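Side-chain contacts in periplasmic binding protein (Agrobacterium tumefaciens str. B6, PDB 5L9G), which binds the opine mannopine in the periplasm and probably delivers it to an ABC transporter for uptake into the bacterium: residues Ala39-Ala44 with Asp252-Val257; Trp74-Ile79 with Asp264-Phe269. All coordinates share one frame; numbering follows the deposited sequence.

Interactions 1 and 2 sit in the same half of the protein, their centres about 7 Å apart, and both start from one sheet in which strands 76-80 and 240-256 run antiparallel as neighbours. The backbones join them: I77 N lies 2.9 Å from A255 O, and I79 N lies 2.9 Å from G253 O, both probable hydrogen bonds. From this pair of strands interaction 1 reaches helix 30-48 through Y254, while interaction 2 reaches helix 263-273 through I76 and, just before the strand, D75. Residues of the same two strands also meet mannopine: D252 grips it at two nitrogens and Q78 touches its sugar-derived chain, the D252 CG to Q78 NE2 distance being 3.2 Å.

Interaction 1: residues Ala39-Ala44 with Asp252-Val257; sequences ALWAPA and DGYAIV. With MO0 (mannopine), chain C; EDO (1,2-ethanediol), chain E.
A single tyrosine oxygen carries nearly all of this contact: the backbones stay far apart, with 11.9 Å between L40 CA and Y254 CA, and the side chain of Y254 spans the gap from strand to helix. Its hydroxyl meets the indole edge of W41, where W41 NE1 donates a hydrogen bond to Y254 OH at 3.0 Å. The bond is bent, 150° at the hydrogen, and the oxygen lies somewhat out of the indole plane. The two rings meet obliquely, their planes inclined at 59°, so they touch by way of the N-H and the phenol end. W41 CZ2 and Y254 CE1, 4.3 Å apart, extend this meeting with a carbon contact.

L40 supplies the apolar flank. Its CD1 methyl comes up to the edge of the phenol near the ring plane, 3.4 Å from Y254 OH. The W41 ring reaches toward the strand because CG stands beside the backbone N and anti to the carbonyl carbon (chi1 -49°). Q36, on the same helix as W41, makes a weak hydrogen bond to the tyrosine hydroxyl, so this buried oxygen has polar partners from two helix residues. M273 of helix 263-273 packs against both aromatic side chains.

Two residues before Y254 along the strand, D252 turns to the ligand. Its OD2 accepts from both mannopine nitrogens, at 2.8 Å from MO0 N and 2.9 Å from MO0 NE2, while OD1 lies 2.7 Å from the ligand oxygen OAE. One carboxylate oxygen thus binds both nitrogens, and the other lies close to a hydroxyl of the sugar-derived chain. Strand 240-256 here packs on helices through Y254 and presents D252 to mannopine, consistent with an alpha/beta lobe lining the ligand cleft of a periplasmic solute-binding protein.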
ATOM      1  N   ALA A  39     -17.801   1.558  -1.332  1.00 40.47           N
ATOM      2  CA  ALA A  39     -18.010   0.115  -1.348  1.00 40.86           C
ATOM      3  C   ALA A  39     -18.192  -0.525   0.012  1.00 45.73           C
ATOM      4  O   ALA A  39     -18.910  -1.525   0.117  1.00 46.93           O
ATOM      5  CB  ALA A  39     -16.848  -0.549  -2.053  1.00 40.44           C
ATOM      6  N   LEU A  40     -17.504   0.001   1.040  1.00 41.14           N
ATOM      7  CA  LEU A  40     -17.483  -0.623   2.367  1.00 40.60           C
ATOM      8  C   LEU A  40     -18.124   0.164   3.494  1.00 46.13           C
ATOM      9  O   LEU A  40     -19.067  -0.329   4.114  1.00 47.19           O
ATOM     10  CB  LEU A  40     -16.023  -0.961   2.755  1.00 39.48           C
ATOM     11  CG  LEU A  40     -15.135  -1.631   1.686  1.00 40.86           C
ATOM     12  CD1 LEU A  40     -13.664  -1.662   2.136  1.00 40.24           C
ATOM     13  CD2 LEU A  40     -15.630  -3.032   1.360  1.00 42.62           C
ATOM     14  N   TRP A  41     -17.613   1.376   3.783  1.00 42.55           N
ATOM     15  CA  TRP A  41     -18.039   2.157   4.948  1.00 44.24           C
ATOM     16  C   TRP A  41     -19.498   2.617   4.885  1.00 48.97           C
ATOM     17  O   TRP A  41     -20.257   2.267   5.784  1.00 49.77           O
ATOM     18  CB  TRP A  41     -17.083   3.336   5.195  1.00 42.63           C
ATOM     19  CG  TRP A  41     -15.615   2.981   5.194  1.00 42.95           C
ATOM     20  CD1 TRP A  41     -15.057   1.735   5.311  1.00 45.95           C
ATOM     21  CD2 TRP A  41     -14.524   3.902   5.093  1.00 41.51           C
ATOM     22  NE1 TRP A  41     -13.685   1.823   5.242  1.00 44.41           N
ATOM     23  CE2 TRP A  41     -13.330   3.145   5.117  1.00 44.85           C
ATOM     24  CE3 TRP A  41     -14.439   5.301   4.955  1.00 41.60           C
ATOM     25  CZ2 TRP A  41     -12.064   3.743   5.063  1.00 42.62           C
ATOM     26  CZ3 TRP A  41     -13.185   5.889   4.873  1.00 41.46           C
ATOM     27  CH2 TRP A  41     -12.016   5.113   4.921  1.00 41.68           C
ATOM     28  N   ALA A  42     -19.896   3.376   3.837  1.00 43.67           N
ATOM     29  CA  ALA A  42     -21.301   3.815   3.698  1.00 45.37           C
ATOM     30  C   ALA A  42     -22.309   2.629   3.680  1.00 48.75           C
ATOM     31  O   ALA A  42     -23.234   2.676   4.468  1.00 48.92           O
ATOM     32  CB  ALA A  42     -21.481   4.718   2.477  1.00 45.11           C
ATOM     33  N   PRO A  43     -22.164   1.536   2.883  1.00 47.56           N
ATOM     34  CA  PRO A  43     -23.170   0.457   2.961  1.00 50.66           C
ATOM     35  C   PRO A  43     -23.156  -0.336   4.271  1.00 54.85           C
ATOM     36  O   PRO A  43     -24.235  -0.664   4.766  1.00 56.46           O
ATOM     37  CB  PRO A  43     -22.877  -0.425   1.739  1.00 52.03           C
ATOM     38  CG  PRO A  43     -21.826   0.276   0.970  1.00 53.92           C
ATOM     39  CD  PRO A  43     -21.134   1.222   1.876  1.00 48.23           C
ATOM     40  N   ALA A  44     -21.957  -0.618   4.846  1.00 50.66           N
ATOM     41  CA  ALA A  44     -21.872  -1.352   6.126  1.00 51.60           C
ATOM     42  C   ALA A  44     -22.489  -0.553   7.280  1.00 57.68           C
ATOM     43  O   ALA A  44     -23.248  -1.116   8.070  1.00 59.38           O
ATOM     44  CB  ALA A  44     -20.437  -1.734   6.452  1.00 51.40           C
ATOM     45  N   ASP A 252      -3.391  -4.406   2.168  1.00 35.85           N
ATOM     46  CA  ASP A 252      -3.868  -3.355   3.069  1.00 34.94           C
ATOM     47  C   ASP A 252      -4.970  -3.966   3.906  1.00 40.20           C
ATOM     48  O   ASP A 252      -5.595  -4.955   3.504  1.00 38.60           O
ATOM     49  CB  ASP A 252      -4.398  -2.140   2.293  1.00 34.78           C
ATOM     50  CG  ASP A 252      -3.354  -1.086   1.974  1.00 35.36           C
ATOM     51  OD1 ASP A 252      -2.282  -1.085   2.635  1.00 37.34           O
ATOM     52  OD2 ASP A 252      -3.613  -0.253   1.090  1.00 34.87           O
ATOM     53  N   GLY A 253      -5.233  -3.357   5.047  1.00 39.16           N
ATOM     54  CA  GLY A 253      -6.265  -3.858   5.929  1.00 39.91           C
ATOM     55  C   GLY A 253      -6.558  -2.903   7.041  1.00 44.50           C
ATOM     56  O   GLY A 253      -6.062  -1.771   7.030  1.00 44.39           O
ATOM     57  N   TYR A 254      -7.372  -3.369   7.997  1.00 41.57           N
ATOM     58  CA  TYR A 254      -7.860  -2.547   9.100  1.00 41.72           C
ATOM     59  C   TYR A 254      -7.414  -3.050  10.458  1.00 48.09           C
ATOM     60  O   TYR A 254      -7.343  -4.262  10.696  1.00 47.73           O
ATOM     61  CB  TYR A 254      -9.392  -2.476   9.091  1.00 44.00           C
ATOM     62  CG  TYR A 254      -9.982  -1.850   7.842  1.00 41.70           C
ATOM     63  CD1 TYR A 254      -9.766  -0.508   7.543  1.00 41.68           C
ATOM     64  CD2 TYR A 254     -10.750  -2.602   6.957  1.00 41.76           C
ATOM     65  CE1 TYR A 254     -10.324   0.082   6.405  1.00 39.55           C
ATOM     66  CE2 TYR A 254     -11.296  -2.027   5.804  1.00 41.03           C
ATOM     67  CZ  TYR A 254     -11.084  -0.683   5.538  1.00 44.83           C
ATOM     68  OH  TYR A 254     -11.613  -0.115   4.399  1.00 43.85           O
ATOM     69  N   ALA A 255      -7.210  -2.098  11.373  1.00 46.61           N
ATOM     70  CA  ALA A 255      -6.859  -2.354  12.774  1.00 48.54           C
ATOM     71  C   ALA A 255      -7.647  -1.347  13.608  1.00 52.41           C
ATOM     72  O   ALA A 255      -8.095  -0.322  13.075  1.00 50.39           O
ATOM     73  CB  ALA A 255      -5.369  -2.152  12.985  1.00 49.20           C
ATOM     74  N   ILE A 256      -7.826  -1.652  14.901  1.00 51.68           N
ATOM     75  CA  ILE A 256      -8.511  -0.748  15.827  1.00 52.88           C
ATOM     76  C   ILE A 256      -7.454  -0.180  16.764  1.00 58.19           C
ATOM     77  O   ILE A 256      -6.619  -0.926  17.266  1.00 59.40           O
ATOM     78  CB  ILE A 256      -9.730  -1.421  16.511  1.00 57.50           C
ATOM     79  CG1 ILE A 256     -10.846  -1.637  15.450  1.00 57.71           C
ATOM     80  CG2 ILE A 256     -10.245  -0.583  17.707  1.00 57.71           C
ATOM     81  CD1 ILE A 256     -11.996  -2.538  15.866  1.00 71.12           C
ATOM     82  N   VAL A 257      -7.434   1.149  16.912  1.00 54.91           N
ATOM     83  CA  VAL A 257      -6.453   1.868  17.731  1.00 56.22           C
ATOM     84  C   VAL A 257      -6.631   1.526  19.218  1.00 62.80           C
ATOM     85  O   VAL A 257      -7.763   1.489  19.709  1.00 62.03           O
ATOM     86  CB  VAL A 257      -6.478   3.401  17.455  1.00 59.74           C
ATOM     87  CG1 VAL A 257      -5.362   4.124  18.213  1.00 61.08           C
ATOM     88  CG2 VAL A 257      -6.367   3.690  15.959  1.00 57.02           C
TER
HETATM   89  OAB MO0 C 401       0.214   1.669   7.209  1.00 37.00           O
HETATM   90  CAF MO0 C 401       0.088   3.051   7.013  1.00 37.76           C
HETATM   91  CAG MO0 C 401       0.201   3.463   5.556  1.00 35.67           C
HETATM   92  OAC MO0 C 401       1.528   3.689   5.229  1.00 36.39           O
HETATM   93  CAH MO0 C 401      -0.521   2.555   4.590  1.00 36.53           C
HETATM   94  OAM MO0 C 401      -1.850   2.405   4.928  1.00 36.67           O
HETATM   95  CAI MO0 C 401      -0.374   2.918   3.113  1.00 33.31           C
HETATM   96  OAD MO0 C 401      -0.914   4.177   2.849  1.00 35.73           O
HETATM   97  CAJ MO0 C 401      -0.913   1.849   2.206  1.00 33.25           C
HETATM   98  OAE MO0 C 401      -0.237   0.649   2.453  1.00 37.76           O
HETATM   99  CAK MO0 C 401      -0.897   2.208   0.712  1.00 29.10           C
HETATM  100  N   MO0 C 401      -2.229   1.957   0.147  1.00 29.28           N
HETATM  101  CA  MO0 C 401      -2.250   2.049  -1.334  1.00 28.88           C
HETATM  102  C   MO0 C 401      -2.860   3.363  -1.762  1.00 33.73           C
HETATM  103  O   MO0 C 401      -3.120   4.228  -0.900  1.00 31.54           O
HETATM  104  CB  MO0 C 401      -2.952   0.885  -1.993  1.00 31.10           C
HETATM  105  CG  MO0 C 401      -4.460   0.978  -1.899  1.00 32.04           C
HETATM  106  CD  MO0 C 401      -5.144  -0.333  -2.071  1.00 33.36           C
HETATM  107  OE1 MO0 C 401      -5.702  -0.618  -3.324  1.00 29.25           O
HETATM  108  NE2 MO0 C 401      -5.258  -1.175  -1.166  1.00 35.97           N
HETATM  109  OXT MO0 C 401      -3.052   3.634  -2.989  1.00 30.26           O
HETATM  110  C1  EDO E 403     -23.372   7.014   4.602  1.00 60.64           C
HETATM  111  O1  EDO E 403     -22.151   7.741   4.715  1.00 61.77           O
HETATM  112  C2  EDO E 403     -23.563   6.129   5.863  1.00 57.64           C
HETATM  113  O2  EDO E 403     -24.148   4.891   5.513  1.00 54.27           O

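Interaction 2: residues Trp74-Ile79 with Asp264-Phe269; sequences WDIIQI and DAAMRF. With MO0 (mannopine), chain C.
I76 crosses F269 at about a right angle, its CD1 methyl reaching the ring obliquely, 3.8 Å from F269 CD2. The isoleucine reaches this far because CG1 is anti to the carbonyl carbon (chi1 -56°) and CD1 carries the chain on in an extended form. On its way it runs past A266, with I76 CG1 at 3.8 Å from A266 CB; its terminal methyl also comes within 3.6 Å of the carbonyl oxygen A266 O. The phenyl ring is placed one helical turn further on, CG of F269 lying anti to its backbone N (chi1 -168°). The F269 side chain also packs on A44 and A45 of helix 30-48.

A266 is shared. Besides I76 it meets D75, whose CB lies 3.9 Å from A266 CB, so the small methyl is approached by two successive residues of 74-79. D75 offers the helix only its methylene here: its carboxylate is turned to backbone N-H groups, OD2 accepting from V24 and OD1 from H262, which ties strand 23-27 to the chain just ahead of the helix.

Two residues beyond I76 along the strand, Q78 NE2 makes a weak hydrogen bond to mannopine OAM, 3.1 Å long and 135° at the hydrogen. S27 and W32 both bond to Q78 OE1, which fixes the rotation of the amide and directs its NH2 group.

No hydrogen bond crosses between the two segments, which meet mainly through buried carbon, with the A266 carbonyl oxygen beside an I76 methyl. The fit therefore depends on the shapes of I76, A266 and F269, while D75 is held in place by its backbone partners outside the contact.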
ATOM      1  N   TRP A  74      -9.141   8.372  16.876  1.00 57.91           N
ATOM      2  CA  TRP A  74      -9.398   7.400  15.806  1.00 55.26           C
ATOM      3  C   TRP A  74      -9.878   6.068  16.371  1.00 57.50           C
ATOM      4  O   TRP A  74      -9.404   5.639  17.429  1.00 58.55           O
ATOM      5  CB  TRP A  74      -8.116   7.153  15.002  1.00 53.41           C
ATOM      6  CG  TRP A  74      -7.635   8.321  14.191  1.00 53.34           C
ATOM      7  CD1 TRP A  74      -8.351   9.421  13.815  1.00 55.95           C
ATOM      8  CD2 TRP A  74      -6.350   8.444  13.573  1.00 52.16           C
ATOM      9  NE1 TRP A  74      -7.574  10.244  13.035  1.00 54.22           N
ATOM     10  CE2 TRP A  74      -6.342   9.666  12.865  1.00 54.68           C
ATOM     11  CE3 TRP A  74      -5.180   7.660  13.591  1.00 53.01           C
ATOM     12  CZ2 TRP A  74      -5.215  10.118  12.174  1.00 52.42           C
ATOM     13  CZ3 TRP A  74      -4.073   8.095  12.879  1.00 53.05           C
ATOM     14  CH2 TRP A  74      -4.094   9.316  12.191  1.00 52.50           C
ATOM     15  N   ASP A  75     -10.824   5.420  15.676  1.00 51.41           N
ATOM     16  CA  ASP A  75     -11.284   4.086  16.081  1.00 52.05           C
ATOM     17  C   ASP A  75     -10.642   3.050  15.165  1.00 54.08           C
ATOM     18  O   ASP A  75      -9.803   2.263  15.616  1.00 55.73           O
ATOM     19  CB  ASP A  75     -12.811   3.982  16.041  1.00 53.37           C
ATOM     20  CG  ASP A  75     -13.489   4.784  17.140  1.00 58.15           C
ATOM     21  OD1 ASP A  75     -13.176   4.557  18.314  1.00 60.81           O
ATOM     22  OD2 ASP A  75     -14.232   5.694  16.814  1.00 57.48           O
ATOM     23  N   ILE A  76     -11.002   3.080  13.875  1.00 47.87           N
ATOM     24  CA  ILE A  76     -10.442   2.174  12.862  1.00 46.07           C
ATOM     25  C   ILE A  76      -9.388   2.898  12.030  1.00 47.76           C
ATOM     26  O   ILE A  76      -9.630   4.000  11.523  1.00 46.76           O
ATOM     27  CB  ILE A  76     -11.561   1.569  11.953  1.00 48.13           C
ATOM     28  CG1 ILE A  76     -12.642   0.835  12.788  1.00 50.24           C
ATOM     29  CG2 ILE A  76     -10.959   0.669  10.825  1.00 46.49           C
ATOM     30  CD1 ILE A  76     -13.954   0.571  12.064  1.00 56.00           C
ATOM     31  N   ILE A  77      -8.238   2.241  11.831  1.00 45.92           N
ATOM     32  CA  ILE A  77      -7.188   2.759  10.957  1.00 44.44           C
ATOM     33  C   ILE A  77      -6.916   1.750   9.864  1.00 46.30           C
ATOM     34  O   ILE A  77      -6.856   0.537  10.134  1.00 45.53           O
ATOM     35  CB  ILE A  77      -5.880   3.165  11.704  1.00 48.81           C
ATOM     36  CG1 ILE A  77      -5.331   2.015  12.608  1.00 51.08           C
ATOM     37  CG2 ILE A  77      -6.092   4.471  12.485  1.00 51.65           C
ATOM     38  CD1 ILE A  77      -3.917   2.247  13.189  1.00 56.74           C
ATOM     39  N   GLN A  78      -6.769   2.249   8.629  1.00 41.69           N
ATOM     40  CA  GLN A  78      -6.385   1.390   7.519  1.00 40.01           C
ATOM     41  C   GLN A  78      -4.865   1.492   7.457  1.00 41.50           C
ATOM     42  O   GLN A  78      -4.322   2.582   7.274  1.00 39.69           O
ATOM     43  CB  GLN A  78      -7.041   1.826   6.202  1.00 39.68           C
ATOM     44  CG  GLN A  78      -6.679   0.920   5.032  1.00 42.34           C
ATOM     45  CD  GLN A  78      -5.396   1.394   4.386  1.00 42.07           C
ATOM     46  OE1 GLN A  78      -5.338   2.504   3.857  1.00 37.82           O
ATOM     47  NE2 GLN A  78      -4.326   0.626   4.514  1.00 36.83           N
ATOM     48  N   ILE A  79      -4.183   0.358   7.640  1.00 38.41           N
ATOM     49  CA  ILE A  79      -2.722   0.292   7.583  1.00 38.61           C
ATOM     50  C   ILE A  79      -2.254  -0.765   6.587  1.00 40.29           C
ATOM     51  O   ILE A  79      -3.054  -1.597   6.139  1.00 38.06           O
ATOM     52  CB  ILE A  79      -2.102   0.056   9.008  1.00 42.79           C
ATOM     53  CG1 ILE A  79      -2.590  -1.279   9.640  1.00 43.31           C
ATOM     54  CG2 ILE A  79      -2.340   1.280   9.930  1.00 46.04           C
ATOM     55  CD1 ILE A  79      -1.750  -1.789  10.876  1.00 46.74           C
ATOM     56  N   ASP A 264     -16.031  -0.885  20.821  1.00 69.24           N
ATOM     57  CA  ASP A 264     -17.032  -1.935  20.584  1.00 70.22           C
ATOM     58  C   ASP A 264     -17.837  -1.730  19.282  1.00 70.31           C
ATOM     59  O   ASP A 264     -17.969  -2.681  18.502  1.00 68.50           O
ATOM     60  CB  ASP A 264     -17.936  -2.101  21.815  1.00 76.35           C
ATOM     61  CG  ASP A 264     -17.130  -2.109  23.099  1.00 95.61           C
ATOM     62  OD1 ASP A 264     -16.442  -3.119  23.362  1.00 97.11           O
ATOM     63  OD2 ASP A 264     -17.085  -1.058  23.775  1.00106.29           O
ATOM     64  N   ALA A 265     -18.310  -0.496  19.009  1.00 65.61           N
ATOM     65  CA  ALA A 265     -19.031  -0.175  17.773  1.00 63.46           C
ATOM     66  C   ALA A 265     -18.095  -0.364  16.551  1.00 63.65           C
ATOM     67  O   ALA A 265     -18.518  -0.882  15.507  1.00 61.51           O
ATOM     68  CB  ALA A 265     -19.551   1.255  17.825  1.00 64.08           C
ATOM     69  N   ALA A 266     -16.810   0.023  16.707  1.00 59.85           N
ATOM     70  CA  ALA A 266     -15.784  -0.126  15.672  1.00 57.80           C
ATOM     71  C   ALA A 266     -15.569  -1.608  15.316  1.00 59.93           C
ATOM     72  O   ALA A 266     -15.429  -1.931  14.140  1.00 56.83           O
ATOM     73  CB  ALA A 266     -14.477   0.503  16.128  1.00 58.63           C
ATOM     74  N   MET A 267     -15.587  -2.509  16.326  1.00 59.49           N
ATOM     75  CA  MET A 267     -15.445  -3.954  16.129  1.00 59.54           C
ATOM     76  C   MET A 267     -16.591  -4.488  15.238  1.00 63.34           C
ATOM     77  O   MET A 267     -16.323  -5.207  14.270  1.00 62.38           O
ATOM     78  CB  MET A 267     -15.384  -4.685  17.492  1.00 64.79           C
ATOM     79  CG  MET A 267     -14.670  -6.008  17.443  1.00 68.32           C
ATOM     80  SD  MET A 267     -12.861  -5.883  17.317  1.00 70.82           S
ATOM     81  CE  MET A 267     -12.435  -5.626  19.011  1.00 70.69           C
ATOM     82  N   ARG A 268     -17.851  -4.083  15.537  1.00 61.26           N
ATOM     83  CA  ARG A 268     -19.050  -4.483  14.784  1.00 60.78           C
ATOM     84  C   ARG A 268     -18.958  -3.966  13.349  1.00 60.17           C
ATOM     85  O   ARG A 268     -19.291  -4.685  12.410  1.00 59.26           O
ATOM     86  CB  ARG A 268     -20.339  -3.925  15.426  1.00 61.67           C
ATOM     87  CG  ARG A 268     -20.679  -4.450  16.805  1.00 74.10           C
ATOM     88  CD  ARG A 268     -22.179  -4.351  17.094  1.00 76.57           C
ATOM     89  NE  ARG A 268     -22.702  -2.988  16.963  1.00 74.50           N
ATOM     90  CZ  ARG A 268     -23.701  -2.632  16.157  1.00 87.93           C
ATOM     91  NH1 ARG A 268     -24.296  -3.534  15.387  1.00 75.77           N
ATOM     92  NH2 ARG A 268     -24.120  -1.374  16.125  1.00 76.72           N
ATOM     93  N   PHE A 269     -18.503  -2.714  13.193  1.00 55.11           N
ATOM     94  CA  PHE A 269     -18.367  -2.026  11.907  1.00 52.36           C
ATOM     95  C   PHE A 269     -17.333  -2.739  11.022  1.00 54.23           C
ATOM     96  O   PHE A 269     -17.627  -3.072   9.867  1.00 52.65           O
ATOM     97  CB  PHE A 269     -18.021  -0.548  12.149  1.00 53.04           C
ATOM     98  CG  PHE A 269     -18.101   0.392  10.961  1.00 51.33           C
ATOM     99  CD1 PHE A 269     -18.944   0.117   9.883  1.00 53.26           C
ATOM    100  CD2 PHE A 269     -17.410   1.595  10.965  1.00 51.84           C
ATOM    101  CE1 PHE A 269     -19.051   1.016   8.805  1.00 51.92           C
ATOM    102  CE2 PHE A 269     -17.505   2.482   9.881  1.00 51.79           C
ATOM    103  CZ  PHE A 269     -18.323   2.184   8.809  1.00 48.79           C
TER
HETATM  104  OAB MO0 C 401       0.214   1.669   7.209  1.00 37.00           O
HETATM  105  CAF MO0 C 401       0.088   3.051   7.013  1.00 37.76           C
HETATM  106  CAG MO0 C 401       0.201   3.463   5.556  1.00 35.67           C
HETATM  107  OAC MO0 C 401       1.528   3.689   5.229  1.00 36.39           O
HETATM  108  CAH MO0 C 401      -0.521   2.555   4.590  1.00 36.53           C
HETATM  109  OAM MO0 C 401      -1.850   2.405   4.928  1.00 36.67           O
HETATM  110  CAI MO0 C 401      -0.374   2.918   3.113  1.00 33.31           C
HETATM  111  OAD MO0 C 401      -0.914   4.177   2.849  1.00 35.73           O
HETATM  112  CAJ MO0 C 401      -0.913   1.849   2.206  1.00 33.25           C
HETATM  113  OAE MO0 C 401      -0.237   0.649   2.453  1.00 37.76           O
HETATM  114  CAK MO0 C 401      -0.897   2.208   0.712  1.00 29.10           C
HETATM  115  N   MO0 C 401      -2.229   1.957   0.147  1.00 29.28           N
HETATM  116  CA  MO0 C 401      -2.250   2.049  -1.334  1.00 28.88           C
HETATM  117  C   MO0 C 401      -2.860   3.363  -1.762  1.00 33.73           C
HETATM  118  O   MO0 C 401      -3.120   4.228  -0.900  1.00 31.54           O
HETATM  119  CB  MO0 C 401      -2.952   0.885  -1.993  1.00 31.10           C
HETATM  120  CG  MO0 C 401      -4.460   0.978  -1.899  1.00 32.04           C
HETATM  121  CD  MO0 C 401      -5.144  -0.333  -2.071  1.00 33.36           C
HETATM  122  OE1 MO0 C 401      -5.702  -0.618  -3.324  1.00 29.25           O
HETATM  123  NE2 MO0 C 401      -5.258  -1.175  -1.166  1.00 35.97           N
HETATM  124  OXT MO0 C 401      -3.052   3.634  -2.989  1.00 30.26           O